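Local coordinates for protein transcriptional regulator, TetR family (Cytophaga hutchinsonii, PDB 3EUP) that regulates transcription, probably by binding operator DNA as a dimer through an N-terminal helix-turn-helix, and likely in response to a small ligand, at the interface of chains A and B. Residues are numbered along the deposited sequence; one frame, centred on the assembly and turned at random. Chains: chain A/B, Transcriptional regulator, TetR family.

Contact 1: the interface of chains A and B. Residues chain A 177-180; chain B 122, 125, 129.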
loop_
_atom_site.group_PDB
_atom_site.type_symbol
_atom_site.label_atom_id
_atom_site.label_comp_id
_atom_site.label_asym_id
_atom_site.label_seq_id
_atom_site.Cartn_x
_atom_site.Cartn_y
_atom_site.Cartn_z
ATOM N N ARG A 177 6.078 -7.067 0.723
ATOM C CA ARG A 177 7.116 -6.012 0.704
ATOM C C ARG A 177 7.669 -5.648 2.091
ATOM O O ARG A 177 8.880 -5.421 2.238
ATOM C CB ARG A 177 6.705 -4.831 -0.185
ATOM C CG ARG A 177 6.557 -5.375 -1.808
ATOM C CD ARG A 177 7.312 -4.526 -2.881
ATOM N NE ARG A 177 7.896 -5.368 -3.942
ATOM C CZ ARG A 177 8.986 -5.089 -4.633
ATOM N NH1 ARG A 177 9.668 -3.992 -4.447
ATOM N NH2 ARG A 177 9.411 -5.931 -5.551
ATOM N N ALA A 178 6.814 -5.733 3.103
ATOM C CA ALA A 178 7.204 -5.427 4.487
ATOM C C ALA A 178 7.975 -6.564 5.110
ATOM O O ALA A 178 8.912 -6.323 5.881
ATOM C CB ALA A 178 5.965 -5.104 5.345
ATOM N N THR A 179 7.566 -7.794 4.814
ATOM C CA THR A 179 8.151 -8.969 5.486
ATOM C C THR A 179 9.208 -9.715 4.679
ATOM O O THR A 179 9.989 -10.466 5.245
ATOM C CB THR A 179 7.056 -9.970 5.830
ATOM O OG1 THR A 179 6.496 -10.526 4.610
ATOM C CG2 THR A 179 5.955 -9.303 6.736
ATOM N N LYS A 180 9.204 -9.535 3.356
ATOM C CA LYS A 180 10.066 -10.291 2.412
ATOM C C LYS A 180 9.757 -11.794 2.396
ATOM O O LYS A 180 10.606 -12.616 2.003
ATOM C CB LYS A 180 11.574 -10.112 2.726
ATOM C CG LYS A 180 12.083 -8.678 2.581
ATOM C CD LYS A 180 13.540 -8.553 3.062
ATOM C CE LYS A 180 14.558 -8.477 1.948
ATOM N NZ LYS A 180 15.969 -8.442 2.517
ATOM N N ASP B 122 16.851 -0.731 4.583
ATOM C CA ASP B 122 16.613 -2.006 5.236
ATOM C C ASP B 122 16.202 -1.870 6.692
ATOM O O ASP B 122 15.342 -2.598 7.160
ATOM C CB ASP B 122 17.836 -2.917 5.183
ATOM C CG ASP B 122 17.428 -4.377 5.069
ATOM O OD1 ASP B 122 16.700 -4.718 4.079
ATOM O OD2 ASP B 122 17.776 -5.156 5.989
ATOM N N ARG B 125 12.626 -0.965 6.699
ATOM C CA ARG B 125 11.841 -2.095 6.155
ATOM C C ARG B 125 11.641 -3.127 7.276
ATOM O O ARG B 125 10.532 -3.608 7.489
ATOM C CB ARG B 125 12.542 -2.726 4.940
ATOM C CG ARG B 125 11.662 -3.594 4.052
ATOM C CD ARG B 125 11.474 -5.000 4.548
ATOM N NE ARG B 125 12.687 -5.625 5.077
ATOM C CZ ARG B 125 12.678 -6.580 6.000
ATOM N NH1 ARG B 125 11.525 -7.042 6.495
ATOM N NH2 ARG B 125 13.828 -7.072 6.448
ATOM N N GLY B 129 8.161 -4.644 8.775
ATOM C CA GLY B 129 8.000 -6.092 8.906
ATOM C C GLY B 129 7.621 -6.536 10.291
ATOM O O GLY B 129 6.680 -7.291 10.460
#

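Contact 2: the interface of chains A and B. Residues chain A 167-168, 171-172, 175, 188; chain B 163-164, 167-168.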
loop_
_atom_site.group_PDB
_atom_site.type_symbol
_atom_site.label_atom_id
_atom_site.label_comp_id
_atom_site.label_asym_id
_atom_site.label_seq_id
_atom_site.Cartn_x
_atom_site.Cartn_y
_atom_site.Cartn_z
ATOM N N ALA A 167 -8.302 -4.758 -2.993
ATOM C CA ALA A 167 -7.755 -4.638 -1.666
ATOM C C ALA A 167 -6.903 -5.826 -1.322
ATOM O O ALA A 167 -5.823 -5.686 -0.746
ATOM C CB ALA A 167 -8.881 -4.453 -0.620
ATOM N N LEU A 168 -7.403 -7.011 -1.622
ATOM C CA LEU A 168 -6.679 -8.204 -1.281
ATOM C C LEU A 168 -5.358 -8.343 -2.037
ATOM O O LEU A 168 -4.368 -8.782 -1.448
ATOM C CB LEU A 168 -7.540 -9.435 -1.490
ATOM C CG LEU A 168 -8.605 -9.729 -0.431
ATOM C CD1 LEU A 168 -9.525 -10.891 -0.943
ATOM C CD2 LEU A 168 -7.945 -10.041 0.903
ATOM N N GLY A 171 -2.996 -5.483 -0.729
ATOM C CA GLY A 171 -2.662 -5.837 0.642
ATOM C C GLY A 171 -1.691 -7.002 0.719
ATOM O O GLY A 171 -0.790 -6.984 1.564
ATOM N N ALA A 172 -1.847 -7.986 -0.179
ATOM C CA ALA A 172 -0.918 -9.110 -0.280
ATOM C C ALA A 172 0.460 -8.587 -0.635
ATOM O O ALA A 172 1.418 -8.945 0.015
ATOM C CB ALA A 172 -1.421 -10.206 -1.325
ATOM N N ILE A 175 2.201 -6.792 2.372
ATOM C CA ILE A 175 2.714 -7.729 3.347
ATOM C C ILE A 175 3.998 -8.382 2.837
ATOM O O ILE A 175 5.030 -8.508 3.554
ATOM C CB ILE A 175 1.661 -8.765 3.646
ATOM C CG1 ILE A 175 0.520 -8.120 4.439
ATOM C CG2 ILE A 175 2.249 -9.996 4.410
ATOM C CD1 ILE A 175 -0.766 -8.982 4.556
ATOM N N VAL A 188 -2.977 -14.434 1.800
ATOM C CA VAL A 188 -3.945 -13.453 1.273
ATOM C C VAL A 188 -4.461 -13.870 -0.115
ATOM O O VAL A 188 -5.666 -13.711 -0.456
ATOM C CB VAL A 188 -3.321 -12.054 1.267
ATOM C CG1 VAL A 188 -4.356 -10.965 0.801
ATOM C CG2 VAL A 188 -2.740 -11.753 2.674
ATOM N N PHE B 163 -3.750 -12.561 8.494
ATOM C CA PHE B 163 -3.114 -11.883 7.392
ATOM C C PHE B 163 -4.122 -11.271 6.441
ATOM O O PHE B 163 -3.845 -10.185 5.929
ATOM C CB PHE B 163 -2.126 -12.772 6.630
ATOM C CG PHE B 163 -0.816 -12.932 7.326
ATOM C CD1 PHE B 163 0.004 -11.814 7.554
ATOM C CD2 PHE B 163 -0.391 -14.182 7.763
ATOM C CE1 PHE B 163 1.244 -11.953 8.205
ATOM C CE2 PHE B 163 0.860 -14.323 8.439
ATOM C CZ PHE B 163 1.665 -13.215 8.670
ATOM N N SER B 164 -5.269 -11.947 6.242
ATOM C CA SER B 164 -6.294 -11.474 5.301
ATOM C C SER B 164 -6.966 -10.190 5.827
ATOM O O SER B 164 -7.264 -9.285 5.036
ATOM C CB SER B 164 -7.292 -12.580 4.923
ATOM O OG SER B 164 -6.578 -13.626 4.233
ATOM N N ALA B 167 -4.598 -7.372 5.179
ATOM C CA ALA B 167 -4.593 -7.070 3.742
ATOM C C ALA B 167 -5.792 -6.238 3.378
ATOM O O ALA B 167 -5.656 -5.249 2.675
ATOM C CB ALA B 167 -4.557 -8.372 2.893
ATOM N N LEU B 168 -6.956 -6.618 3.907
ATOM C CA LEU B 168 -8.191 -5.866 3.693
ATOM C C LEU B 168 -8.159 -4.439 4.239
ATOM O O LEU B 168 -8.559 -3.481 3.563
ATOM C CB LEU B 168 -9.393 -6.636 4.266
ATOM C CG LEU B 168 -9.858 -7.875 3.451
ATOM C CD1 LEU B 168 -10.908 -8.634 4.263
ATOM C CD2 LEU B 168 -10.464 -7.558 2.039
#

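Contact 3: the interface of chains A and B. Residues chain A 159-160, 163; chain B 184, 187-188.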
loop_
_atom_site.group_PDB
_atom_site.type_symbol
_atom_site.label_atom_id
_atom_site.label_comp_id
_atom_site.label_asym_id
_atom_site.label_seq_id
_atom_site.Cartn_x
_atom_site.Cartn_y
_atom_site.Cartn_z
ATOM N N THR A 159 -19.770 -4.808 -7.494
ATOM C CA THR A 159 -18.883 -3.696 -7.095
ATOM C C THR A 159 -18.120 -4.025 -5.821
ATOM O O THR A 159 -16.882 -3.836 -5.745
ATOM C CB THR A 159 -19.655 -2.375 -6.928
ATOM O OG1 THR A 159 -20.187 -1.999 -8.186
ATOM C CG2 THR A 159 -18.733 -1.246 -6.479
ATOM N N LYS A 160 -18.835 -4.517 -4.809
ATOM C CA LYS A 160 -18.189 -4.968 -3.572
ATOM C C LYS A 160 -17.063 -6.008 -3.787
ATOM O O LYS A 160 -15.966 -5.897 -3.196
ATOM C CB LYS A 160 -19.194 -5.542 -2.564
ATOM C CG LYS A 160 -18.519 -6.129 -1.328
ATOM C CD LYS A 160 -19.455 -6.392 -0.165
ATOM C CE LYS A 160 -20.058 -7.767 -0.184
ATOM N NZ LYS A 160 -20.815 -7.995 1.072
ATOM N N PHE A 163 -13.913 -4.326 -5.647
ATOM C CA PHE A 163 -13.060 -3.512 -4.755
ATOM C C PHE A 163 -12.345 -4.385 -3.737
ATOM O O PHE A 163 -11.209 -4.134 -3.452
ATOM C CB PHE A 163 -13.799 -2.373 -4.044
ATOM C CG PHE A 163 -14.004 -1.151 -4.899
ATOM C CD1 PHE A 163 -12.922 -0.445 -5.397
ATOM C CD2 PHE A 163 -15.278 -0.701 -5.195
ATOM C CE1 PHE A 163 -13.102 0.660 -6.187
ATOM C CE2 PHE A 163 -15.481 0.427 -5.993
ATOM C CZ PHE A 163 -14.395 1.119 -6.483
ATOM N N TYR B 184 -15.887 3.753 -1.780
ATOM C CA TYR B 184 -15.165 2.652 -2.394
ATOM C C TYR B 184 -14.486 1.800 -1.362
ATOM O O TYR B 184 -14.639 0.587 -1.369
ATOM C CB TYR B 184 -14.136 3.199 -3.391
ATOM C CG TYR B 184 -14.754 4.009 -4.519
ATOM C CD1 TYR B 184 -16.028 3.723 -5.022
ATOM C CD2 TYR B 184 -14.032 5.000 -5.128
ATOM C CE1 TYR B 184 -16.563 4.441 -6.098
ATOM C CE2 TYR B 184 -14.576 5.747 -6.184
ATOM C CZ TYR B 184 -15.828 5.452 -6.648
ATOM O OH TYR B 184 -16.319 6.204 -7.664
ATOM N N TYR B 187 -16.796 -0.529 0.821
ATOM C CA TYR B 187 -17.023 -1.901 0.349
ATOM C C TYR B 187 -16.031 -2.889 0.888
ATOM O O TYR B 187 -16.347 -4.059 1.109
ATOM C CB TYR B 187 -16.949 -1.979 -1.167
ATOM C CG TYR B 187 -18.041 -1.257 -1.899
ATOM C CD1 TYR B 187 -19.359 -1.712 -1.854
ATOM C CD2 TYR B 187 -17.743 -0.197 -2.731
ATOM C CE1 TYR B 187 -20.383 -1.058 -2.603
ATOM C CE2 TYR B 187 -18.732 0.457 -3.458
ATOM C CZ TYR B 187 -20.040 0.020 -3.394
ATOM O OH TYR B 187 -20.969 0.707 -4.127
ATOM N N VAL B 188 -14.794 -2.450 1.035
ATOM C CA VAL B 188 -13.742 -3.343 1.524
ATOM C C VAL B 188 -13.941 -3.630 3.029
ATOM O O VAL B 188 -13.788 -4.778 3.485
ATOM C CB VAL B 188 -12.337 -2.793 1.240
ATOM C CG1 VAL B 188 -11.262 -3.799 1.715
ATOM C CG2 VAL B 188 -12.169 -2.488 -0.261
#

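Contact 1: the interface of chains A and B
B:Arg125 reaches across the dimer interface and caps the C-terminal end of a helix in chain A. Its terminal nitrogen NH1 donates a nearly straight hydrogen bond (165° at H) to the backbone carbonyl O of A:Ala178, 2.8 Å away. That oxygen lies in the guanidinium plane, at its edge, whereas seen from the carbonyl the donor is tilted 25° from the peptide plane. A:Lys180 covers one face of the same guanidinium: its CD stands 3.6 Å from B:Arg125 CZ, toward the rim, and the two side chains run at about a right angle. The lysine thus offers its aliphatic part to the arginine and carries NZ on toward B:Asp122, whose carboxylate OD1 is 4.1 Å from NZ, too far for a salt bridge but near enough that the opposite charges may steady each other. B:Arg125 starts with CG anti to its backbone N (chi1 -162°) and then bends at chi2 and chi3, which turns the guanidinium edge toward the helix end. Nearby, B:Gly129 lets the backbone of A:Ala178 come close. The site joins the end of chain A helix 158-179, and the loop residue after it, to the first two turns of chain B helix 122-148.

Contact 2: the interface of chains A and B
B:Ala167 presses its methyl group against A:Val188 at the tight centre of this mainly apolar patch. Its CB lies 3.3 Å from A:Val188 CG1, a tight fit for two methyls, and 3.8 Å from CG2, so the methyl meets both branches of the valine. The valine has CG1 anti to its backbone N (chi1 -176°), which leaves CG2 to reach toward the backbone of B:Phe163, 3.8 Å from its carbonyl O. A:Ile175 comes to the same carbonyl with the tip of its chain, CD1 standing 3.6 Å from B:Phe163 O. The small residue A:Gly171 allows the backbones to approach, its CA being 3.9 Å from B:Ala167 CA. Much of the surface of B:Ala167 is buried by these neighbours.

Packing is looser around the two copies of Leu168. A:Leu168 and B:Leu168 run alongside each other in the same direction, touching through their CD2 methyls at 3.7 Å, an ordinary contact between like branches. B:Ser164 is looser still: its hydroxyl OG is 4.0 Å from A:Val188 CA, and little of the residue is hidden by the partner. The patch lies where helix 158-179 of one chain packs against its copy from the other, with helix 182-197 of chain A closing in through A:Val188.

Contact 3: the interface of chains A and B
Helix 158-179 of chain A meets helix 182-197 of chain B here, through the first turns of each. A:Phe163 is set against B:Tyr184, whose CB lies over one face of the phenylalanine ring, 4.0 Å from its centroid and offset toward the rim. The end of the ring also meets the tyrosine ring, A:Phe163 CZ standing 3.4 Å from B:Tyr184 CD1. Another corner of the phenylalanine, CD2, touches B:Tyr187 CD2 at 3.5 Å, so B:Tyr184 meets its face and B:Tyr187 its CD2 rim. With CG anti to the carbonyl carbon (chi1 -80°), A:Phe163 extends its ring toward both of them. B:Tyr187 is in turn covered by A:Thr159, whose methyl CG2, anti to the backbone N and thereby directed at the tyrosine, sits over the ring face, 3.9 Å from the centroid. The main-chain CA of A:Lys160 adds a contact at 3.9 Å from B:Tyr187 CD1. An alanine in place of A:Phe163 would probably leave a gap beside B:Tyr184 and B:Tyr187 and set both rings freer to turn. Polar atoms of the two chains stay too far apart here to bond, and the site lies near the start of the two C-terminal helices, on the flank of the helical dimer interface.

The three contacts follow one another along the dimer interface: the C-alpha centres of contacts 1 and 2, and of contacts 2 and 3, are about 14 Å apart, and those of contacts 1 and 3 about 27 Å. Helix 158-179 of chain A runs through all of them, giving its start to contact 3, its middle to contact 2 and its end to contact 1. Phe163 and Val188 serve in both contacts 2 and 3, from opposite chains. Because the interface is two-fold symmetric, each contact recurs with the chains exchanged, in keeping with the dimers typical of TetR regulators.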